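Local coordinates for protein sulfite reductase [ferredoxin] (Mycobacterium tuberculosis, PDB 1ZJ8) that catalyses the six-electron reduction of sulfite to sulfide with electrons from ferredoxin, using one siroheme and one [4Fe-4S] cluster, at residues V109-G114 with V164-T169; S139-V144 with V178-P183. All coordinates share one frame; numbering follows the deposited sequence.

Interaction 1: residues V109-G114 with V164-T169; sequences VRCDGG and VGLQTT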
loop_
_atom_site.group_PDB
_atom_site.type_symbol
_atom_site.label_atom_id
_atom_site.label_comp_id
_atom_site.label_asym_id
_atom_site.label_seq_id
_atom_site.Cartn_x
_atom_site.Cartn_y
_atom_site.Cartn_z
ATOM N N VAL A 109 1.015 -8.427 -8.726
ATOM C CA VAL A 109 -0.174 -9.252 -8.756
ATOM C C VAL A 109 -1.272 -8.596 -7.940
ATOM O O VAL A 109 -1.061 -8.243 -6.781
ATOM C CB VAL A 109 0.090 -10.659 -8.207
ATOM C CG1 VAL A 109 -1.144 -11.532 -8.378
ATOM C CG2 VAL A 109 1.299 -11.293 -8.916
ATOM N N ARG A 110 -2.443 -8.443 -8.559
ATOM C CA ARG A 110 -3.604 -7.819 -7.930
ATOM C C ARG A 110 -4.315 -8.790 -6.977
ATOM O O ARG A 110 -4.782 -9.854 -7.413
ATOM C CB ARG A 110 -4.565 -7.388 -9.026
ATOM C CG ARG A 110 -5.647 -6.475 -8.567
ATOM C CD ARG A 110 -6.815 -6.427 -9.530
ATOM N NE ARG A 110 -7.814 -5.529 -8.974
ATOM C CZ ARG A 110 -7.833 -4.217 -9.166
ATOM N NH1 ARG A 110 -6.960 -3.628 -9.974
ATOM N NH2 ARG A 110 -8.760 -3.479 -8.573
ATOM N N CYS A 111 -4.392 -8.428 -5.695
ATOM C CA CYS A 111 -5.015 -9.267 -4.680
ATOM C C CYS A 111 -6.058 -8.513 -3.857
ATOM O O CYS A 111 -5.880 -8.295 -2.646
ATOM C CB CYS A 111 -3.954 -9.793 -3.726
ATOM S SG CYS A 111 -2.654 -10.714 -4.510
ATOM N N ASP A 112 -7.162 -8.149 -4.496
ATOM C CA ASP A 112 -8.198 -7.381 -3.816
ATOM C C ASP A 112 -8.575 -8.096 -2.533
ATOM O O ASP A 112 -8.751 -9.321 -2.521
ATOM C CB ASP A 112 -9.394 -7.142 -4.735
ATOM C CG ASP A 112 -8.983 -6.401 -6.007
ATOM O OD1 ASP A 112 -9.237 -5.187 -6.089
ATOM O OD2 ASP A 112 -8.337 -7.015 -6.895
ATOM N N GLY A 113 -8.628 -7.326 -1.449
ATOM C CA GLY A 113 -8.915 -7.847 -0.115
ATOM C C GLY A 113 -7.863 -8.773 0.483
ATOM O O GLY A 113 -8.120 -9.410 1.518
ATOM N N GLY A 114 -6.695 -8.862 -0.173
ATOM C CA GLY A 114 -5.581 -9.729 0.254
ATOM C C GLY A 114 -5.805 -11.228 0.141
ATOM O O GLY A 114 -4.911 -11.994 0.435
ATOM N N VAL A 164 -5.675 -19.930 -11.243
ATOM C CA VAL A 164 -6.071 -19.878 -9.818
ATOM C C VAL A 164 -6.848 -18.595 -9.459
ATOM O O VAL A 164 -6.930 -18.221 -8.292
ATOM C CB VAL A 164 -4.839 -20.031 -8.866
ATOM C CG1 VAL A 164 -4.347 -21.472 -8.834
ATOM C CG2 VAL A 164 -3.724 -19.084 -9.279
ATOM N N GLY A 165 -7.411 -17.927 -10.462
ATOM C CA GLY A 165 -8.280 -16.764 -10.238
ATOM C C GLY A 165 -7.624 -15.400 -10.080
ATOM O O GLY A 165 -8.282 -14.425 -9.684
ATOM N N LEU A 166 -6.333 -15.319 -10.392
ATOM C CA LEU A 166 -5.574 -14.086 -10.196
ATOM C C LEU A 166 -5.285 -13.369 -11.510
ATOM O O LEU A 166 -5.187 -13.988 -12.560
ATOM C CB LEU A 166 -4.266 -14.387 -9.455
ATOM C CG LEU A 166 -4.445 -14.885 -8.010
ATOM C CD1 LEU A 166 -3.271 -15.739 -7.570
ATOM C CD2 LEU A 166 -4.636 -13.701 -7.068
ATOM N N GLN A 167 -5.152 -12.052 -11.421
ATOM C CA GLN A 167 -4.915 -11.194 -12.565
ATOM C C GLN A 167 -3.997 -10.023 -12.162
ATOM O O GLN A 167 -3.743 -9.799 -10.974
ATOM C CB GLN A 167 -6.245 -10.678 -13.126
ATOM C CG GLN A 167 -7.221 -10.076 -12.092
ATOM C CD GLN A 167 -8.468 -9.431 -12.748
ATOM O OE1 GLN A 167 -8.351 -8.630 -13.675
ATOM N NE2 GLN A 167 -9.656 -9.789 -12.262
ATOM N N THR A 168 -3.483 -9.300 -13.158
ATOM C CA THR A 168 -2.650 -8.130 -12.917
ATOM C C THR A 168 -3.353 -6.891 -13.437
ATOM O O THR A 168 -2.743 -5.830 -13.559
ATOM C CB THR A 168 -1.222 -8.263 -13.581
ATOM O OG1 THR A 168 -1.308 -8.333 -15.019
ATOM C CG2 THR A 168 -0.497 -9.505 -13.073
ATOM N N THR A 169 -4.644 -7.015 -13.726
ATOM C CA THR A 169 -5.379 -5.941 -14.383
ATOM C C THR A 169 -5.471 -4.661 -13.542
ATOM O O THR A 169 -5.911 -4.687 -12.391
ATOM C CB THR A 169 -6.816 -6.378 -14.730
ATOM O OG1 THR A 169 -6.796 -7.632 -15.436
ATOM C CG2 THR A 169 -7.533 -5.290 -15.564
#
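Arg110 and Gln167 bring the two backbones together: Arg110 N donates to Gln167 O over 3.1 Å, with an N-H...O angle of 147° and the donor in the carbonyl plane, while the CA atoms of Val109 and Thr168 lie 5.0 Å apart. The side chain of Arg110 carries a second link. CG of Arg110 is anti to the backbone N (chi1 -167°) and the chain is extended as far as NE; beyond it, Arg110 NH1 donates to Thr169 O at 2.8 Å. That oxygen sits at the edge of the guanidinium but is tilted from its plane by 29°. NH1 also binds Pro176 O, so one nitrogen serves two carbonyls. On the NE side, Arg110 NE forms a salt bridge with Asp112 OD2 at 2.6 Å within its own loop, and NH2 faces OD1, though both hydrogen bonds are bent and weak; the pairing may help orient the planar group. The apolar part is slighter and belongs to Leu166. Leu166 CD2 approaches Arg110 O at 3.9 Å, and the same methyl is 4.3 Å from Val109 CG1 and 4.4 Å from Cys111 SG. Thr168 OG1 turns elsewhere, to Trp77 O and Trp158 NE1. Gly165, with positive phi, is the C-prime residue of a Schellman motif ending helix 154-162, after which the chain runs past Arg110. Leu166 also packs on helix 118-131 and Val109 on strand 144-149, placing the contact between a helix end and the loop that leaves strand 104-109.

Interaction 2: residues S139-V144 with V178-P183; sequences SDRQNV and VVLGSP. With SRM (siroheme), chain E.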
loop_
_atom_site.group_PDB
_atom_site.type_symbol
_atom_site.label_atom_id
_atom_site.label_comp_id
_atom_site.label_asym_id
_atom_site.label_seq_id
_atom_site.Cartn_x
_atom_site.Cartn_y
_atom_site.Cartn_z
ATOM N N SER A 139 3.476 -6.213 -0.593
ATOM C CA SER A 139 3.285 -4.792 -0.581
ATOM C C SER A 139 2.329 -4.404 0.567
ATOM O O SER A 139 1.630 -5.256 1.130
ATOM C CB SER A 139 2.707 -4.425 -1.940
ATOM O OG SER A 139 1.298 -4.614 -1.972
ATOM N N ASP A 140 2.300 -3.116 0.911
ATOM C CA ASP A 140 1.405 -2.616 1.947
ATOM C C ASP A 140 0.003 -2.246 1.404
ATOM O O ASP A 140 -0.716 -1.471 2.024
ATOM C CB ASP A 140 2.072 -1.435 2.639
ATOM C CG ASP A 140 2.160 -0.221 1.752
ATOM O OD1 ASP A 140 1.570 -0.279 0.669
ATOM O OD2 ASP A 140 2.792 0.794 2.138
ATOM N N ARG A 141 -0.362 -2.779 0.235
ATOM C CA ARG A 141 -1.742 -2.756 -0.268
ATOM C C ARG A 141 -2.197 -4.185 -0.578
ATOM O O ARG A 141 -3.040 -4.386 -1.433
ATOM C CB ARG A 141 -1.872 -1.922 -1.555
ATOM C CG ARG A 141 -1.845 -0.409 -1.412
ATOM C CD ARG A 141 -2.419 0.269 -2.659
ATOM N NE ARG A 141 -3.897 0.263 -2.703
ATOM C CZ ARG A 141 -4.689 1.049 -1.954
ATOM N NH1 ARG A 141 -4.171 1.921 -1.100
ATOM N NH2 ARG A 141 -6.008 0.975 -2.067
ATOM N N GLN A 142 -1.605 -5.168 0.100
ATOM C CA GLN A 142 -2.035 -6.590 0.083
ATOM C C GLN A 142 -1.686 -7.346 -1.215
ATOM O O GLN A 142 -2.156 -8.464 -1.418
ATOM C CB GLN A 142 -3.522 -6.739 0.450
ATOM C CG GLN A 142 -3.922 -5.999 1.733
ATOM C CD GLN A 142 -5.401 -6.188 2.111
ATOM O OE1 GLN A 142 -6.249 -5.311 1.848
ATOM N NE2 GLN A 142 -5.711 -7.328 2.749
ATOM N N ASN A 143 -0.825 -6.753 -2.047
ATOM C CA ASN A 143 -0.257 -7.421 -3.229
ATOM C C ASN A 143 1.122 -8.098 -3.002
ATOM O O ASN A 143 1.808 -7.862 -2.002
ATOM C CB ASN A 143 -0.119 -6.400 -4.362
ATOM C CG ASN A 143 -1.463 -5.873 -4.837
ATOM O OD1 ASN A 143 -2.473 -6.577 -4.754
ATOM N ND2 ASN A 143 -1.480 -4.630 -5.344
ATOM N N VAL A 144 1.503 -8.956 -3.939
ATOM C CA VAL A 144 2.888 -9.361 -4.082
ATOM C C VAL A 144 3.431 -8.737 -5.328
ATOM O O VAL A 144 2.696 -8.524 -6.289
ATOM C CB VAL A 144 3.092 -10.862 -4.237
ATOM C CG1 VAL A 144 2.951 -11.537 -2.911
ATOM C CG2 VAL A 144 2.128 -11.431 -5.238
ATOM N N VAL A 178 -5.743 -2.088 -6.529
ATOM C CA VAL A 178 -6.301 -3.005 -5.523
ATOM C C VAL A 178 -7.329 -2.356 -4.588
ATOM O O VAL A 178 -7.117 -1.278 -4.059
ATOM C CB VAL A 178 -5.218 -3.584 -4.562
ATOM C CG1 VAL A 178 -4.721 -4.916 -5.027
ATOM C CG2 VAL A 178 -4.094 -2.606 -4.357
ATOM N N VAL A 179 -8.426 -3.051 -4.360
ATOM C CA VAL A 179 -9.332 -2.676 -3.311
ATOM C C VAL A 179 -8.860 -3.349 -2.027
ATOM O O VAL A 179 -8.752 -4.578 -1.977
ATOM C CB VAL A 179 -10.755 -3.190 -3.598
ATOM C CG1 VAL A 179 -11.722 -2.702 -2.501
ATOM C CG2 VAL A 179 -11.223 -2.782 -5.002
ATOM N N LEU A 180 -8.598 -2.556 -0.988
ATOM C CA LEU A 180 -8.150 -3.120 0.291
ATOM C C LEU A 180 -9.325 -3.769 1.056
ATOM O O LEU A 180 -10.482 -3.350 0.925
ATOM C CB LEU A 180 -7.437 -2.058 1.136
ATOM C CG LEU A 180 -6.320 -1.217 0.480
ATOM C CD1 LEU A 180 -5.685 -0.262 1.508
ATOM C CD2 LEU A 180 -5.267 -2.084 -0.153
ATOM N N GLY A 181 -9.016 -4.805 1.836
ATOM C CA GLY A 181 -9.996 -5.431 2.731
ATOM C C GLY A 181 -9.403 -5.879 4.061
ATOM O O GLY A 181 -8.196 -6.124 4.156
ATOM N N SER A 182 -10.248 -5.985 5.088
ATOM C CA SER A 182 -9.821 -6.562 6.358
ATOM C C SER A 182 -9.253 -7.953 6.130
ATOM O O SER A 182 -9.935 -8.829 5.560
ATOM C CB SER A 182 -10.977 -6.695 7.344
ATOM O OG SER A 182 -10.640 -7.581 8.397
ATOM N N PRO A 183 -8.010 -8.168 6.574
ATOM C CA PRO A 183 -7.414 -9.493 6.610
ATOM C C PRO A 183 -8.215 -10.515 7.382
ATOM O O PRO A 183 -7.885 -11.691 7.309
ATOM C CB PRO A 183 -6.093 -9.256 7.362
ATOM C CG PRO A 183 -5.766 -7.880 7.134
ATOM C CD PRO A 183 -7.072 -7.144 7.049
HETATM FE FE SRM E . 3.616 3.366 -4.788
HETATM C CHA SRM E . 5.115 4.772 -7.517
HETATM C CHB SRM E . 6.068 1.090 -4.633
HETATM C CHC SRM E . 2.158 2.002 -2.218
HETATM C CHD SRM E . 2.699 6.503 -3.670
HETATM N NA SRM E . 5.152 2.885 -5.975
HETATM C C1A SRM E . 5.545 3.489 -7.118
HETATM C C2A SRM E . 6.494 2.671 -7.939
HETATM C CMA SRM E . 5.737 1.954 -9.015
HETATM C CDA SRM E . 7.666 3.468 -8.441
HETATM C CEA SRM E . 7.709 3.902 -9.871
HETATM O O3A SRM E . 6.831 4.666 -10.286
HETATM O O4A SRM E . 8.602 3.503 -10.633
HETATM C C3A SRM E . 6.991 1.721 -6.903
HETATM C CAA SRM E . 7.199 0.326 -7.390
HETATM C CBA SRM E . 8.634 0.328 -7.846
HETATM C CCA SRM E . 9.257 -1.016 -7.652
HETATM O O1A SRM E . 8.997 -1.658 -6.612
HETATM O O2A SRM E . 10.005 -1.463 -8.555
HETATM C C4A SRM E . 6.018 1.884 -5.786
HETATM N NB SRM E . 3.975 1.739 -3.743
HETATM C C1B SRM E . 4.979 0.862 -3.796
HETATM C C2B SRM E . 4.816 -0.348 -2.920
HETATM C CMB SRM E . 5.279 -1.634 -3.545
HETATM C CDB SRM E . 5.620 -0.113 -1.685
HETATM C CEB SRM E . 5.641 -1.177 -0.647
HETATM O O3B SRM E . 6.671 -1.835 -0.381
HETATM O O4B SRM E . 4.583 -1.394 -0.057
HETATM C C3B SRM E . 3.332 -0.249 -2.641
HETATM C CAB SRM E . 2.533 -0.948 -3.710
HETATM C CBB SRM E . 1.191 -1.389 -3.210
HETATM C CCB SRM E . 0.343 -1.868 -4.352
HETATM O O1B SRM E . 0.172 -3.068 -4.550
HETATM O O2B SRM E . -0.227 -1.076 -5.096
HETATM C C4B SRM E . 3.117 1.223 -2.869
HETATM N NC SRM E . 2.752 4.098 -3.223
HETATM C C1C SRM E . 2.035 3.378 -2.336
HETATM C C2C SRM E . 1.474 4.143 -1.322
HETATM C CDC SRM E . 0.849 3.712 -0.038
HETATM C CEC SRM E . -0.585 3.358 0.039
HETATM O O3C SRM E . -1.259 3.238 -1.009
HETATM O O4C SRM E . -1.042 3.214 1.183
HETATM C C3C SRM E . 1.695 5.419 -1.745
HETATM C CAC SRM E . 1.206 6.555 -0.907
HETATM C CBC SRM E . -0.277 6.836 -0.790
HETATM C CCC SRM E . -0.730 7.589 -2.028
HETATM O O1C SRM E . -0.795 7.007 -3.144
HETATM O O2C SRM E . -1.007 8.807 -1.880
HETATM C C4C SRM E . 2.403 5.371 -2.919
HETATM N ND SRM E . 3.563 5.207 -5.627
HETATM C C1D SRM E . 3.329 6.320 -4.914
HETATM C C2D SRM E . 3.847 7.427 -5.613
HETATM C CAD SRM E . 3.265 8.823 -5.485
HETATM C CBD SRM E . 2.199 9.246 -6.447
HETATM C CCD SRM E . 1.463 10.550 -6.337
HETATM O O1D SRM E . 0.236 10.487 -6.098
HETATM O O2D SRM E . 2.057 11.653 -6.477
HETATM C C3D SRM E . 4.405 6.929 -6.778
HETATM C CDD SRM E . 4.671 7.733 -8.022
HETATM C CED SRM E . 3.582 8.138 -8.990
HETATM O O3D SRM E . 2.459 7.636 -8.939
HETATM O O4D SRM E . 3.788 8.991 -9.865
HETATM C C4D SRM E . 4.220 5.556 -6.775
#
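Arg141 spans from Val178 and Leu180 to the siroheme and forms the dense half of this contact. Arg141 NH2 donates to Val178 O at 3.2 Å; the N-H...O angle of 172° and an acceptor only 3° from the guanidinium plane show a straight, edge-on bond. Leu180 crosses the arginine side chain at about a right angle and lays CD2 over one guanidinium face, offset toward the rim, while its CG is 3.4 Å from Arg141 NH2. The bend at chi3 (79°) sends NE past Val178 as the two side chains run in opposite directions. Arg141 NH1 is held by both siroheme O3C, an acetate oxygen 3.2 Å away, and Asn234 OD1. Residues 139-143 form the loop of a beta hairpin between the antiparallel strands 135-138 and 144-149, closed by the backbone bond from Ser139 N to Asn143 O, and line the siroheme pocket against strand 176-181, an edge strand of a mixed sheet. Asp140 N donates to siroheme O4B at 3.0 Å, and Asn143 ND2 to the propionate oxygen O1B, a bond whose modelled length is too short to interpret closely. Side-chain packing thins toward Gly181 and Pro183, although these residues too are buried. Gln142, extended beyond CG, accepts the N-H of Gly181 in the plane of its amide, on a lone pair of OE1, at 2.8 Å. Its NE2 makes a weak bond to Gly181 O and a further one to Phe386 O; beyond that, Pro183 CG comes no nearer to Gln142 NE2 than 4.4 Å.

In the fold
From the N terminus the segments run 109-114, 139-144, 164-169, 178-183, so the two loops cross rather than nest. Interaction 1 closes a loop of 49 residues that contains helices 118-131 and 154-162; interaction 2 closes one of 33 residues that shares helix 154-162 and strand 144-149 with it. Their centres lie 10 Å apart, and they touch directly: Cys111 N to Asn143 OD1 and Gly113 N to Val179 O, both 2.8 Å, are probable hydrogen bonds. Together they join the antiparallel sheet that holds strands 104-109 and 144-149, through the ends of those strands, to strand 176-181 of the mixed sheet beside the siroheme.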